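Local coordinates for protein metallocarboxypeptidase (Trypanosoma cruzi, PDB 3DWC) that probably removes C-terminal amino acids other than proline from peptides, as a metal-dependent carboxypeptidase of the M32 family, at residues Gln432-Ser435 and Cys436-Glu440; Glu443-Val446 and Asp447-Arg451; Glu490-Arg493 and Arg494-Arg498; Gly176-Arg179 and Ser180-Pro183. All coordinates share one frame; numbering follows the deposited sequence.

Each contact is a local one, about two turns of a single helix, and they touch in the order 2, 1, 3, 4. Contacts 1 and 2 are joined by salt bridges from R438, with R438 NH2 2.9 Å from E443 OE1. Contact 1 touches contact 3 more lightly, S435 OG lying 3.6 Å from H491 ND1. Contacts 3 and 4 meet where E490 OE2 is 2.7 Å from N177 ND2, while W181 packs on R493 and L496. The cobalt held by H267, H271 and E298 is about 13 Å from the side chain of Y492 in contact 3. A bound glycine and a bound alanine each lie about 7 Å from the C449 side chain in contact 2.

Contact 1: residues Gln432-Ser435 and Cys436-Glu440; sequences QLMS and CVRRE
M434 and R438 sit one helical turn apart, and their side chains cross at a slant. CG of M434 lies 3.6 Å from NE of R438, at the edge of the guanidinium and near its plane. The methionine starts with CG anti to its own N (chi1 -177°), then bends at chi2 and again at chi3, which swings the sulfur back over the stem of the arginine: SD of M434 is 4.0 Å from CG of R438. The polar end of the arginine is held beyond this turn, with NH2 in a salt bridge to E443 and NH1 in another to D447. SD of M434 also comes within 4.5 Å of CB of V437, a looser apolar touch.

The frame is regular α-helix, the C-terminal part of helix 421-441, and four successive N-H groups bond to the carbonyl four residues back. R438 N donates to M434 O at 2.9 Å, and C436 N donates to Q432 O at 3.2 Å.

S435 and C436, side by side in the chain, each meet a carbonyl of the preceding turn. The OG of S435 stands beside its own N (chi1 -68°), and from there it bonds back to the carbonyl of A431. CB of C436 rests 3.5 Å from L433 O. Helix 294-309 covers M434 through F303 and Q307, and K465 of helix 456-467 packs on C436. Further along, the guanidinium of R439 folds back until one face lies over CA of C436, 3.6 Å from the plane.

Contact 2: residues Glu443-Val446 and Asp447-Arg451; sequences EEVV and DDCIR. With SO4 (sulfate ion), chain R.
E444 O accepts from D448 N at 2.9 Å, one of four i-to-i+4 bonds that make 443-451 a short α-helix, directly after helix 421-441 in the chain. The strongest side-chain link is a salt bridge in which R451 folds back on D448, while D447 is held by R438 of the preceding helix. NE of R451 reaches D448 OD1 at 3.1 Å, meeting the oxygen on its anti side and 34° out of the carboxylate plane; NH1 adds a weak bond to the same oxygen. The arginine starts from the crowded position between its N and carbonyl carbon (chi1 82°) and then extends to NE. The far edge of its guanidinium meets a sulfate, probably from the crystallisation liquor, whose sulfur lies in the guanidinium plane. Four weak bonds hold the ion, and its O3 is shared by NH1 at 3.1 Å and NH2 at 3.0 Å.

E444 and D448 point the same way, side by side, with carboxylate planes only 13° apart. E444 OE1 and D448 OD2 are 5.0 Å apart, a like-charge pairing that R451 may ease from the D448 side.

V446, C449 and I450 turn toward the neighbouring helices. I458 of helix 456-467 packs against all three, and M434 and R438 of helix 421-441 add to the cover over V446. Here V446 and I450 run alongside each other, and CG1 of V446 touches CD1 of I450 at 3.8 Å.

Contact 3: residues Glu490-Arg493 and Arg494-Arg498; sequences EHYR and RHLER. With SO4 (sulfate ion), chain V.
R493 and E497 make the side-chain salt bridge of this turn: NE of R493 donates to E497 OE1 at 3.0 Å. The donor comes from above the carboxylate, 43° out of its plane, and the two flat groups stand 69° apart. R493 reaches there with a fully extended chain. A water donates to the same OE1 at 2.6 Å and weakly accepts from R493 NH2, bridging the pair. The N-H groups of R494, H495, L496 and E497 each serve the carbonyl four residues back, as in regular α-helix; L496 N reaches Y492 O at 2.9 Å.

R494 serves a sulfate, probably from the crystallisation liquor. Its NH2 donates to sulfate O4 at 3.0 Å and its NH1 weakly to O3, which sits doubtfully tight against E490 CB; N488 ND2 gives the ion another bond. The ring of H491 lies beside this guanidinium, nearly perpendicular to it at 88°. A second water, in the imidazole plane, is held weakly by both H491 ND1 and R494 NH2. H491 NE2 bonds to E485, H495 NE2 to E355 and E490 OE2 to N177.

Among the apolar atoms, L496 puts CD1 over one face of the Y492 ring in a CH-pi contact, 3.9 Å from the ring centroid.

Helix 490-501 lies between two others. W181 and L185 of helix 168-196 pack on L496, while A427 and M428 of helix 421-441 press on Y492.

Contact 4: residues Gly176-Arg179 and Ser180-Pro183; sequences GNVR and SWLP
N177 and W181 are tied by a hydrogen bond from the indole to the side-chain amide. NE1 of W181 donates to N177 OD1 at 2.8 Å, with the oxygen in the indole plane and the amide turned 77° against it. The tryptophan gets there with CG between its N and carbonyl carbon (chi1 56°), which folds the ring back over the preceding turn; N177 ND2 is held by E490.

Two donors of S180 share N177 O. OG of S180 bonds to it at 2.7 Å, in the carbonyl plane on a lone pair, and S180 N donates from above that plane while also reaching G176 O in a weak bond. V178 O is doubly used, by L182 N at 2.9 Å, almost straight on, and by W181 N at 3.2 Å.

This is a proline kink in helix 168-196. P183 has no N-H to give, and its CD sits 3.5 Å from R179 O where the usual bond would fall.

Among apolar contacts, V178 and L182 point the same way, with CG1 of V178 tight against CD2 of L182 at 3.5 Å. L182 also packs on P359 and L360 of helix 358-374, and its CB lies 3.6 Å above the W181 ring plane.

Contact 1: residues Gln432-Ser435 and Cys436-Glu440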
loop_
_atom_site.group_PDB
_atom_site.type_symbol
_atom_site.label_atom_id
_atom_site.label_comp_id
_atom_site.label_asym_id
_atom_site.label_seq_id
_atom_site.Cartn_x
_atom_site.Cartn_y
_atom_site.Cartn_z
ATOM N N GLN B 432 -26.914 23.498 7.981
ATOM C CA GLN B 432 -27.486 24.227 6.869
ATOM C C GLN B 432 -27.991 23.281 5.750
ATOM O O GLN B 432 -29.041 23.463 5.209
ATOM C CB GLN B 432 -26.476 25.223 6.304
ATOM C CG GLN B 432 -27.094 26.201 5.251
ATOM C CD GLN B 432 -26.310 27.507 5.092
ATOM O OE1 GLN B 432 -25.762 28.016 6.056
ATOM N NE2 GLN B 432 -26.306 28.075 3.872
ATOM N N LEU B 433 -27.175 22.324 5.371
ATOM C CA LEU B 433 -27.556 21.331 4.363
ATOM C C LEU B 433 -28.769 20.478 4.759
ATOM O O LEU B 433 -29.664 20.248 3.949
ATOM C CB LEU B 433 -26.336 20.404 4.126
ATOM C CG LEU B 433 -25.843 20.035 2.725
ATOM C CD1 LEU B 433 -25.216 18.612 2.782
ATOM C CD2 LEU B 433 -26.846 20.170 1.510
ATOM N N MET B 434 -28.766 19.992 5.978
ATOM C CA MET B 434 -29.890 19.213 6.518
ATOM C C MET B 434 -31.135 20.053 6.628
ATOM O O MET B 434 -32.209 19.551 6.306
ATOM C CB MET B 434 -29.567 18.565 7.885
ATOM C CG MET B 434 -30.685 17.682 8.441
ATOM S SD MET B 434 -31.259 16.373 7.298
ATOM C CE MET B 434 -30.113 15.036 7.800
ATOM N N SER B 435 -31.017 21.332 7.002
ATOM C CA SER B 435 -32.200 22.200 7.001
ATOM C C SER B 435 -32.854 22.259 5.653
ATOM O O SER B 435 -34.028 22.181 5.574
ATOM C CB SER B 435 -31.892 23.663 7.419
ATOM O OG SER B 435 -31.541 23.649 8.774
ATOM N N CYS B 436 -32.061 22.507 4.615
ATOM C CA CYS B 436 -32.511 22.487 3.237
ATOM C C CYS B 436 -33.126 21.155 2.807
ATOM O O CYS B 436 -34.214 21.099 2.199
ATOM C CB CYS B 436 -31.317 22.809 2.314
ATOM S SG CYS B 436 -31.772 22.766 0.585
ATOM N N VAL B 437 -32.416 20.073 3.072
ATOM C CA VAL B 437 -32.925 18.750 2.749
ATOM C C VAL B 437 -34.297 18.518 3.398
ATOM O O VAL B 437 -35.178 17.986 2.748
ATOM C CB VAL B 437 -31.894 17.637 3.070
ATOM C CG1 VAL B 437 -32.548 16.270 3.029
ATOM C CG2 VAL B 437 -30.721 17.673 2.056
ATOM N N ARG B 438 -34.502 18.945 4.642
ATOM C CA ARG B 438 -35.774 18.684 5.346
ATOM C C ARG B 438 -36.889 19.591 4.785
ATOM O O ARG B 438 -38.042 19.183 4.639
ATOM C CB ARG B 438 -35.628 18.904 6.862
ATOM C CG ARG B 438 -34.997 17.736 7.616
ATOM C CD ARG B 438 -34.529 18.141 9.038
ATOM N NE ARG B 438 -34.007 16.963 9.736
ATOM C CZ ARG B 438 -34.763 15.954 10.147
ATOM N NH1 ARG B 438 -34.201 14.924 10.723
ATOM N NH2 ARG B 438 -36.073 15.982 9.982
ATOM N N ARG B 439 -36.501 20.807 4.422
ATOM C CA ARG B 439 -37.365 21.728 3.705
ATOM C C ARG B 439 -37.831 21.150 2.385
ATOM O O ARG B 439 -38.996 21.222 2.016
ATOM C CB ARG B 439 -36.566 22.999 3.384
ATOM C CG ARG B 439 -37.137 24.241 3.915
ATOM C CD ARG B 439 -36.787 25.402 3.035
ATOM N NE ARG B 439 -35.357 25.668 3.056
ATOM C CZ ARG B 439 -34.537 25.615 2.007
ATOM N NH1 ARG B 439 -34.975 25.290 0.782
ATOM N NH2 ARG B 439 -33.256 25.919 2.196
ATOM N N GLU B 440 -36.889 20.599 1.633
ATOM C CA GLU B 440 -37.239 20.064 0.306
ATOM C C GLU B 440 -37.994 18.741 0.315
ATOM O O GLU B 440 -38.966 18.542 -0.409
ATOM C CB GLU B 440 -35.969 19.897 -0.507
ATOM C CG GLU B 440 -35.394 21.226 -0.923
ATOM C CD GLU B 440 -34.138 21.096 -1.764
ATOM O OE1 GLU B 440 -33.766 19.975 -2.193
ATOM O OE2 GLU B 440 -33.522 22.140 -2.008
#

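Contact 2: residues Glu443-Val446 and Asp447-Arg451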
loop_
_atom_site.group_PDB
_atom_site.type_symbol
_atom_site.label_atom_id
_atom_site.label_comp_id
_atom_site.label_asym_id
_atom_site.label_seq_id
_atom_site.Cartn_x
_atom_site.Cartn_y
_atom_site.Cartn_z
ATOM N N GLU B 443 -40.157 17.044 6.594
ATOM C CA GLU B 443 -39.653 16.620 7.886
ATOM C C GLU B 443 -39.941 15.149 8.181
ATOM O O GLU B 443 -39.046 14.403 8.587
ATOM C CB GLU B 443 -40.256 17.512 8.971
ATOM C CG GLU B 443 -39.671 18.959 8.891
ATOM C CD GLU B 443 -38.323 19.043 9.533
ATOM O OE1 GLU B 443 -38.010 18.112 10.300
ATOM O OE2 GLU B 443 -37.596 20.031 9.290
ATOM N N GLU B 444 -41.168 14.736 7.937
ATOM C CA GLU B 444 -41.593 13.358 8.198
ATOM C C GLU B 444 -40.924 12.365 7.212
ATOM O O GLU B 444 -40.536 11.239 7.588
ATOM C CB GLU B 444 -43.145 13.308 8.168
ATOM C CG GLU B 444 -43.823 11.948 7.888
ATOM C CD GLU B 444 -45.324 12.091 7.605
ATOM O OE1 GLU B 444 -45.733 11.826 6.434
ATOM O OE2 GLU B 444 -46.074 12.508 8.547
ATOM N N VAL B 445 -40.712 12.792 5.971
ATOM C CA VAL B 445 -39.992 11.969 4.992
ATOM C C VAL B 445 -38.524 11.714 5.432
ATOM O O VAL B 445 -38.059 10.585 5.441
ATOM C CB VAL B 445 -39.984 12.627 3.605
ATOM C CG1 VAL B 445 -39.034 11.884 2.630
ATOM C CG2 VAL B 445 -41.450 12.761 3.070
ATOM N N VAL B 446 -37.801 12.765 5.787
ATOM C CA VAL B 446 -36.430 12.603 6.260
ATOM C C VAL B 446 -36.434 11.697 7.479
ATOM O O VAL B 446 -35.661 10.771 7.522
ATOM C CB VAL B 446 -35.735 13.942 6.550
ATOM C CG1 VAL B 446 -34.315 13.728 7.107
ATOM C CG2 VAL B 446 -35.707 14.809 5.286
ATOM N N ASP B 447 -37.279 11.963 8.477
ATOM C CA ASP B 447 -37.336 11.094 9.663
ATOM C C ASP B 447 -37.609 9.623 9.322
ATOM O O ASP B 447 -36.978 8.720 9.897
ATOM C CB ASP B 447 -38.351 11.593 10.670
ATOM C CG ASP B 447 -37.907 12.859 11.380
ATOM O OD1 ASP B 447 -36.697 13.192 11.333
ATOM O OD2 ASP B 447 -38.789 13.518 11.981
ATOM N N ASP B 448 -38.488 9.383 8.358
ATOM C CA ASP B 448 -38.774 8.016 7.933
ATOM C C ASP B 448 -37.568 7.358 7.291
ATOM O O ASP B 448 -37.306 6.197 7.577
ATOM C CB ASP B 448 -39.958 7.942 6.960
ATOM C CG ASP B 448 -41.259 8.140 7.630
ATOM O OD1 ASP B 448 -41.244 8.217 8.869
ATOM O OD2 ASP B 448 -42.298 8.235 6.917
ATOM N N CYS B 449 -36.852 8.083 6.416
ATOM C CA CYS B 449 -35.601 7.595 5.838
ATOM C C CYS B 449 -34.582 7.205 6.900
ATOM O O CYS B 449 -33.975 6.143 6.828
ATOM C CB CYS B 449 -34.968 8.649 4.921
ATOM S SG CYS B 449 -35.953 9.062 3.427
ATOM N N ILE B 450 -34.374 8.084 7.871
ATOM C CA ILE B 450 -33.423 7.827 8.929
ATOM C C ILE B 450 -33.855 6.637 9.793
ATOM O O ILE B 450 -33.096 5.695 9.951
ATOM C CB ILE B 450 -33.174 9.097 9.809
ATOM C CG1 ILE B 450 -32.507 10.230 8.983
ATOM C CG2 ILE B 450 -32.283 8.746 11.011
ATOM C CD1 ILE B 450 -32.425 11.649 9.676
ATOM N N ARG B 451 -35.072 6.656 10.327
ATOM C CA ARG B 451 -35.483 5.609 11.252
ATOM C C ARG B 451 -35.575 4.220 10.618
ATOM O O ARG B 451 -35.412 3.228 11.315
ATOM C CB ARG B 451 -36.771 6.006 12.010
ATOM C CG ARG B 451 -38.046 5.801 11.310
ATOM C CD ARG B 451 -39.195 6.532 12.071
ATOM N NE ARG B 451 -40.406 6.491 11.285
ATOM C CZ ARG B 451 -41.145 5.395 11.103
ATOM N NH1 ARG B 451 -42.236 5.471 10.353
ATOM N NH2 ARG B 451 -40.827 4.224 11.681
HETATM S S SO4 R . -43.763 2.082 11.026
HETATM O O1 SO4 R . -44.914 1.298 11.479
HETATM O O2 SO4 R . -43.942 2.505 9.631
HETATM O O3 SO4 R . -43.637 3.238 11.912
HETATM O O4 SO4 R . -42.553 1.263 11.098
#

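Contact 3: residues Glu490-Arg493 and Arg494-Arg498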
loop_
_atom_site.group_PDB
_atom_site.type_symbol
_atom_site.label_atom_id
_atom_site.label_comp_id
_atom_site.label_asym_id
_atom_site.label_seq_id
_atom_site.Cartn_x
_atom_site.Cartn_y
_atom_site.Cartn_z
ATOM N N GLU B 490 -26.943 30.445 11.847
ATOM C CA GLU B 490 -28.230 30.340 12.530
ATOM C C GLU B 490 -28.819 28.940 12.465
ATOM O O GLU B 490 -29.487 28.527 13.386
ATOM C CB GLU B 490 -29.242 31.362 11.993
ATOM C CG GLU B 490 -28.818 32.809 12.159
ATOM C CD GLU B 490 -28.438 33.196 13.583
ATOM O OE1 GLU B 490 -29.199 32.887 14.539
ATOM O OE2 GLU B 490 -27.362 33.835 13.720
ATOM N N HIS B 491 -28.569 28.215 11.373
ATOM C CA HIS B 491 -28.987 26.824 11.281
ATOM C C HIS B 491 -28.365 25.912 12.354
ATOM O O HIS B 491 -29.054 25.064 12.923
ATOM C CB HIS B 491 -28.726 26.274 9.870
ATOM C CG HIS B 491 -29.319 27.110 8.782
ATOM N ND1 HIS B 491 -30.671 27.137 8.515
ATOM C CD2 HIS B 491 -28.751 27.992 7.928
ATOM C CE1 HIS B 491 -30.902 27.969 7.520
ATOM N NE2 HIS B 491 -29.756 28.512 7.154
ATOM N N TYR B 492 -27.085 26.135 12.665
ATOM C CA TYR B 492 -26.367 25.321 13.667
ATOM C C TYR B 492 -26.951 25.641 15.028
ATOM O O TYR B 492 -27.220 24.758 15.802
ATOM C CB TYR B 492 -24.875 25.690 13.599
ATOM C CG TYR B 492 -23.883 24.891 14.415
ATOM C CD1 TYR B 492 -24.004 23.504 14.600
ATOM C CD2 TYR B 492 -22.769 25.513 14.935
ATOM C CE1 TYR B 492 -23.043 22.790 15.293
ATOM C CE2 TYR B 492 -21.807 24.793 15.650
ATOM C CZ TYR B 492 -21.952 23.447 15.818
ATOM O OH TYR B 492 -20.980 22.777 16.528
ATOM N N ARG B 493 -27.168 26.921 15.309
ATOM C CA ARG B 493 -27.822 27.336 16.550
ATOM C C ARG B 493 -29.202 26.663 16.753
ATOM O O ARG B 493 -29.487 26.155 17.815
ATOM C CB ARG B 493 -27.985 28.883 16.554
ATOM C CG ARG B 493 -28.636 29.436 17.792
ATOM C CD ARG B 493 -28.859 30.969 17.751
ATOM N NE ARG B 493 -29.390 31.402 19.031
ATOM C CZ ARG B 493 -29.488 32.655 19.475
ATOM N NH1 ARG B 493 -29.128 33.702 18.749
ATOM N NH2 ARG B 493 -29.976 32.850 20.683
ATOM N N ARG B 494 -30.070 26.737 15.746
ATOM C CA ARG B 494 -31.401 26.128 15.825
ATOM C C ARG B 494 -31.346 24.632 15.967
ATOM O O ARG B 494 -32.173 24.070 16.672
ATOM C CB ARG B 494 -32.231 26.410 14.569
ATOM C CG ARG B 494 -33.217 27.450 14.731
ATOM C CD ARG B 494 -32.834 28.637 14.087
ATOM N NE ARG B 494 -32.850 28.530 12.630
ATOM C CZ ARG B 494 -32.941 29.587 11.835
ATOM N NH1 ARG B 494 -33.085 30.794 12.367
ATOM N NH2 ARG B 494 -32.915 29.440 10.511
ATOM N N HIS B 495 -30.416 23.990 15.269
ATOM C CA HIS B 495 -30.140 22.526 15.442
ATOM C C HIS B 495 -29.759 22.179 16.885
ATOM O O HIS B 495 -30.317 21.253 17.487
ATOM C CB HIS B 495 -28.987 22.081 14.540
ATOM C CG HIS B 495 -28.439 20.715 14.883
ATOM N ND1 HIS B 495 -29.156 19.560 14.652
ATOM C CD2 HIS B 495 -27.249 20.320 15.400
ATOM C CE1 HIS B 495 -28.461 18.520 15.055
ATOM N NE2 HIS B 495 -27.294 18.949 15.524
ATOM N N LEU B 496 -28.785 22.912 17.435
ATOM C CA LEU B 496 -28.360 22.659 18.818
ATOM C C LEU B 496 -29.440 22.934 19.867
ATOM O O LEU B 496 -29.607 22.159 20.781
ATOM C CB LEU B 496 -27.029 23.398 19.151
ATOM C CG LEU B 496 -25.761 22.967 18.366
ATOM C CD1 LEU B 496 -24.630 23.909 18.614
ATOM C CD2 LEU B 496 -25.316 21.482 18.623
ATOM N N GLU B 497 -30.157 24.046 19.747
ATOM C CA GLU B 497 -31.316 24.380 20.596
ATOM C C GLU B 497 -32.427 23.335 20.583
ATOM O O GLU B 497 -32.903 22.898 21.649
ATOM C CB GLU B 497 -31.927 25.733 20.159
ATOM C CG GLU B 497 -31.059 26.925 20.499
ATOM C CD GLU B 497 -31.612 28.241 19.922
ATOM O OE1 GLU B 497 -31.127 29.281 20.332
ATOM O OE2 GLU B 497 -32.511 28.241 19.058
ATOM N N ARG B 498 -32.814 22.919 19.378
ATOM C CA ARG B 498 -33.843 21.930 19.200
ATOM C C ARG B 498 -33.497 20.563 19.741
ATOM O O ARG B 498 -34.363 19.886 20.292
ATOM C CB ARG B 498 -34.230 21.787 17.714
ATOM C CG ARG B 498 -34.976 23.011 17.215
ATOM C CD ARG B 498 -35.153 23.063 15.694
ATOM N NE ARG B 498 -35.716 24.362 15.313
ATOM C CZ ARG B 498 -35.765 24.830 14.055
ATOM N NH1 ARG B 498 -35.290 24.134 13.046
ATOM N NH2 ARG B 498 -36.285 26.018 13.811
HETATM S S SO4 V . -31.877 33.064 9.867
HETATM O O1 SO4 V . -33.229 33.574 9.610
HETATM O O2 SO4 V . -30.881 34.081 9.495
HETATM O O3 SO4 V . -31.738 32.857 11.310
HETATM O O4 SO4 V . -31.708 31.793 9.135
HETATM O O HOH W 1 -33.324 26.045 10.196
HETATM O O HOH W 2 -30.318 30.061 22.623
#

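Contact 4: residues Gly176-Arg179 and Ser180-Pro183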
loop_
_atom_site.group_PDB
_atom_site.type_symbol
_atom_site.label_atom_id
_atom_site.label_comp_id
_atom_site.label_asym_id
_atom_site.label_seq_id
_atom_site.Cartn_x
_atom_site.Cartn_y
_atom_site.Cartn_z
ATOM N N GLY B 176 -18.114 35.299 16.596
ATOM C CA GLY B 176 -18.833 36.261 17.448
ATOM C C GLY B 176 -20.299 35.917 17.582
ATOM O O GLY B 176 -20.882 36.082 18.667
ATOM N N ASN B 177 -20.903 35.446 16.481
ATOM C CA ASN B 177 -22.291 34.970 16.521
ATOM C C ASN B 177 -22.387 33.794 17.493
ATOM O O ASN B 177 -23.110 33.856 18.472
ATOM C CB ASN B 177 -22.795 34.570 15.153
ATOM C CG ASN B 177 -24.268 34.200 15.165
ATOM O OD1 ASN B 177 -24.670 33.166 15.688
ATOM N ND2 ASN B 177 -25.083 35.052 14.572
ATOM N N VAL B 178 -21.588 32.764 17.281
ATOM C CA VAL B 178 -21.531 31.645 18.259
ATOM C C VAL B 178 -21.298 32.098 19.722
ATOM O O VAL B 178 -21.965 31.618 20.635
ATOM C CB VAL B 178 -20.476 30.553 17.830
ATOM C CG1 VAL B 178 -20.328 29.402 18.892
ATOM C CG2 VAL B 178 -20.813 29.983 16.462
ATOM N N ARG B 179 -20.356 33.008 19.932
ATOM C CA ARG B 179 -19.997 33.453 21.279
ATOM C C ARG B 179 -21.150 34.144 21.989
ATOM O O ARG B 179 -21.189 34.125 23.226
ATOM C CB ARG B 179 -18.758 34.390 21.261
ATOM C CG ARG B 179 -18.036 34.548 22.614
ATOM C CD ARG B 179 -16.846 35.584 22.585
ATOM N NE ARG B 179 -16.035 35.322 21.411
ATOM C CZ ARG B 179 -16.061 36.032 20.284
ATOM N NH1 ARG B 179 -15.308 35.646 19.254
ATOM N NH2 ARG B 179 -16.812 37.136 20.168
ATOM N N SER B 180 -22.065 34.770 21.230
ATOM C CA SER B 180 -23.163 35.520 21.793
ATOM C C SER B 180 -24.234 34.633 22.444
ATOM O O SER B 180 -24.984 35.116 23.306
ATOM C CB SER B 180 -23.807 36.440 20.729
ATOM O OG SER B 180 -24.553 35.699 19.764
ATOM N N TRP B 181 -24.318 33.356 22.034
ATOM C CA TRP B 181 -25.409 32.437 22.477
ATOM C C TRP B 181 -24.987 31.077 23.053
ATOM O O TRP B 181 -25.730 30.539 23.895
ATOM C CB TRP B 181 -26.494 32.235 21.384
ATOM C CG TRP B 181 -25.990 31.730 20.060
ATOM C CD1 TRP B 181 -25.675 32.478 18.961
ATOM C CD2 TRP B 181 -25.728 30.359 19.705
ATOM N NE1 TRP B 181 -25.233 31.660 17.943
ATOM C CE2 TRP B 181 -25.243 30.358 18.384
ATOM C CE3 TRP B 181 -25.863 29.136 20.378
ATOM C CZ2 TRP B 181 -24.882 29.197 17.735
ATOM C CZ3 TRP B 181 -25.509 27.991 19.738
ATOM C CH2 TRP B 181 -25.030 28.023 18.416
ATOM N N LEU B 182 -23.824 30.538 22.636
ATOM C CA LEU B 182 -23.497 29.136 22.909
ATOM C C LEU B 182 -23.066 28.874 24.339
ATOM O O LEU B 182 -23.548 27.911 24.912
ATOM C CB LEU B 182 -22.494 28.544 21.889
ATOM C CG LEU B 182 -22.105 27.059 22.014
ATOM C CD1 LEU B 182 -23.351 26.160 22.197
ATOM C CD2 LEU B 182 -21.294 26.628 20.794
ATOM N N PRO B 183 -22.187 29.725 24.936
ATOM C CA PRO B 183 -21.898 29.558 26.382
ATOM C C PRO B 183 -23.136 29.528 27.313
ATOM O O PRO B 183 -23.215 28.675 28.216
ATOM C CB PRO B 183 -20.993 30.747 26.693
ATOM C CG PRO B 183 -20.284 30.999 25.368
ATOM C CD PRO B 183 -21.380 30.814 24.353
#